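Local coordinates for protein phosphatase YwpJ (Bacillus subtilis, PDB 1NRW) that removes phosphate from phosphorylated five- and six-carbon sugars and nucleoside monophosphates in vitro, and more weakly from FMN, as a magnesium-dependent HAD-superfamily phosphatase, at residues A[20-25]-A[53-58]. Sequence-based numbering, arbitrary orientation. Where two conformers were deposited one is given.
Sequences HQVSLE and SIFEPL
V22 sets its side chain against I54, F55 and L58, which come from 53-58, on helix 48-55 and the chain that follows. The contact is small, 159 Å² over both segments, and wholly apolar. V22 points its CB at the other segment, and I54 and L58 point theirs back at V22. V22 CG2 does most of the touching: it meets I54, F55 and L58. V22 CG1 lies anti to the backbone N (chi1 174°), which leaves CG2 beside that N and directs it at the helix. V22 CG2 meets the CG2 branch of I54 at 4.1 Å, methyl against methyl. The two side chains run at a slant to each other.

L58 meets V22 through one methyl, CD1. This CD1 lies 3.8 Å from V22 CB and 4.0 Å from V22 CG2, so it rests on the root of the valine as well as on its branch. L58 N bonds to F55 O (3.0 Å), within the turn that carries both residues.

F55 starts out directed away from 20-25, but its ring swings back. Its CE1 reaches V22 CG2 at 4.4 Å, a looser touch. The methyl approaches the ring obliquely. F55 is buried, whereas V22, I54 and L58 are partly exposed.

The F55 side chain also lies near L11, a phosphate-binding residue by similarity, and touches T62. H20, two residues before V22, stacks on F129, and its ND1 is hydrogen-bonded to Q148 OE1. S23 is the N-cap of helix 24-35, with OG bonded to N26 N. The contact thus ties the loop entering helix 24-35 to residues 54-58, on and after helix 48-55. These two helices flank strand 39-43 in sequence, which lies between strands 6-10 and 63-66 in the central sheet of the HAD fold.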
loop_
_atom_site.group_PDB
_atom_site.type_symbol
_atom_site.label_atom_id
_atom_site.label_comp_id
_atom_site.label_asym_id
_atom_site.label_seq_id
_atom_site.Cartn_x
_atom_site.Cartn_y
_atom_site.Cartn_z
ATOM N N HIS A 20 12.855 -3.306 -5.802
ATOM C CA HIS A 20 12.360 -3.104 -4.445
ATOM C C HIS A 20 13.418 -2.686 -3.438
ATOM O O HIS A 20 13.414 -3.110 -2.280
ATOM C CB HIS A 20 11.595 -4.334 -3.942
ATOM C CG HIS A 20 10.150 -4.336 -4.337
ATOM N ND1 HIS A 20 9.215 -5.154 -3.742
ATOM C CD2 HIS A 20 9.481 -3.615 -5.269
ATOM C CE1 HIS A 20 8.032 -4.938 -4.289
ATOM N NE2 HIS A 20 8.166 -4.008 -5.219
ATOM N N GLN A 21 14.323 -1.832 -3.896
ATOM C CA GLN A 21 15.372 -1.298 -3.052
ATOM C C GLN A 21 15.014 0.161 -2.808
ATOM O O GLN A 21 14.222 0.747 -3.554
ATOM C CB GLN A 21 16.719 -1.321 -3.780
ATOM C CG GLN A 21 17.099 -2.647 -4.403
ATOM C CD GLN A 21 18.254 -2.502 -5.375
ATOM O OE1 GLN A 21 18.332 -1.525 -6.120
ATOM N NE2 GLN A 21 19.147 -3.487 -5.389
ATOM N N VAL A 22 15.578 0.730 -1.752
ATOM C CA VAL A 22 15.425 2.147 -1.482
ATOM C C VAL A 22 16.805 2.627 -1.928
ATOM O O VAL A 22 17.818 2.266 -1.322
ATOM C CB VAL A 22 15.239 2.458 0.012
ATOM C CG1 VAL A 22 15.247 3.969 0.216
ATOM C CG2 VAL A 22 13.926 1.858 0.514
ATOM N N SER A 23 16.853 3.405 -3.004
ATOM C CA SER A 23 18.131 3.879 -3.527
ATOM C C SER A 23 18.864 4.783 -2.550
ATOM O O SER A 23 18.260 5.344 -1.635
ATOM C CB SER A 23 17.920 4.636 -4.839
ATOM O OG SER A 23 17.233 5.856 -4.619
ATOM N N LEU A 24 20.171 4.924 -2.740
ATOM C CA LEU A 24 20.937 5.798 -1.869
ATOM C C LEU A 24 20.363 7.208 -1.976
ATOM O O LEU A 24 20.242 7.915 -0.974
ATOM C CB LEU A 24 22.418 5.809 -2.269
ATOM C CG LEU A 24 23.193 4.491 -2.207
ATOM C CD1 LEU A 24 24.668 4.774 -2.459
ATOM C CD2 LEU A 24 23.017 3.836 -0.846
ATOM N N GLU A 25 19.996 7.606 -3.195
ATOM C CA GLU A 25 19.438 8.935 -3.426
ATOM C C GLU A 25 18.139 9.151 -2.660
ATOM O O GLU A 25 17.933 10.206 -2.047
ATOM C CB GLU A 25 19.185 9.172 -4.922
ATOM C CG GLU A 25 20.444 9.404 -5.740
ATOM C CD GLU A 25 21.085 8.129 -6.253
ATOM O OE1 GLU A 25 20.768 7.029 -5.743
ATOM O OE2 GLU A 25 21.926 8.230 -7.174
ATOM N N SER A 53 10.514 -4.596 7.515
ATOM C CA SER A 53 11.504 -5.528 6.985
ATOM C C SER A 53 12.437 -4.818 6.010
ATOM O O SER A 53 13.612 -5.172 5.890
ATOM C CB SER A 53 10.817 -6.704 6.291
ATOM O OG SER A 53 10.111 -7.493 7.235
ATOM N N ILE A 54 11.915 -3.811 5.321
ATOM C CA ILE A 54 12.717 -3.049 4.368
ATOM C C ILE A 54 13.483 -1.911 5.047
ATOM O O ILE A 54 14.653 -1.671 4.746
ATOM C CB ILE A 54 11.824 -2.447 3.253
ATOM C CG1 ILE A 54 11.158 -3.576 2.458
ATOM C CG2 ILE A 54 12.661 -1.551 2.338
ATOM C CD1 ILE A 54 10.129 -3.104 1.456
ATOM N N PHE A 55 12.826 -1.225 5.977
ATOM C CA PHE A 55 13.427 -0.089 6.670
ATOM C C PHE A 55 14.413 -0.415 7.787
ATOM O O PHE A 55 15.402 0.295 7.972
ATOM C CB PHE A 55 12.325 0.811 7.237
ATOM C CG PHE A 55 11.586 1.607 6.193
ATOM C CD1 PHE A 55 11.834 1.422 4.833
ATOM C CD2 PHE A 55 10.645 2.559 6.577
ATOM C CE1 PHE A 55 11.156 2.174 3.869
ATOM C CE2 PHE A 55 9.964 3.313 5.621
ATOM C CZ PHE A 55 10.220 3.121 4.267
ATOM N N GLU A 56 14.134 -1.473 8.537
ATOM C CA GLU A 56 14.994 -1.869 9.651
ATOM C C GLU A 56 16.482 -1.961 9.304
ATOM O O GLU A 56 17.315 -1.341 9.962
ATOM C CB GLU A 56 14.519 -3.203 10.229
ATOM C CG GLU A 56 14.102 -3.131 11.682
ATOM C CD GLU A 56 15.223 -2.647 12.578
ATOM O OE1 GLU A 56 16.290 -3.299 12.601
ATOM O OE2 GLU A 56 15.036 -1.616 13.259
ATOM N N PRO A 57 16.834 -2.734 8.264
ATOM C CA PRO A 57 18.243 -2.877 7.869
ATOM C C PRO A 57 18.896 -1.564 7.439
ATOM O O PRO A 57 20.121 -1.425 7.481
ATOM C CB PRO A 57 18.180 -3.876 6.713
ATOM C CG PRO A 57 16.925 -4.657 6.989
ATOM C CD PRO A 57 15.970 -3.584 7.428
ATOM N N LEU A 58 18.076 -0.604 7.018
ATOM C CA LEU A 58 18.583 0.688 6.566
ATOM C C LEU A 58 18.573 1.748 7.654
ATOM O O LEU A 58 19.090 2.852 7.458
ATOM C CB LEU A 58 17.751 1.188 5.385
ATOM C CG LEU A 58 17.758 0.306 4.140
ATOM C CD1 LEU A 58 16.795 0.888 3.119
ATOM C CD2 LEU A 58 19.172 0.222 3.575
#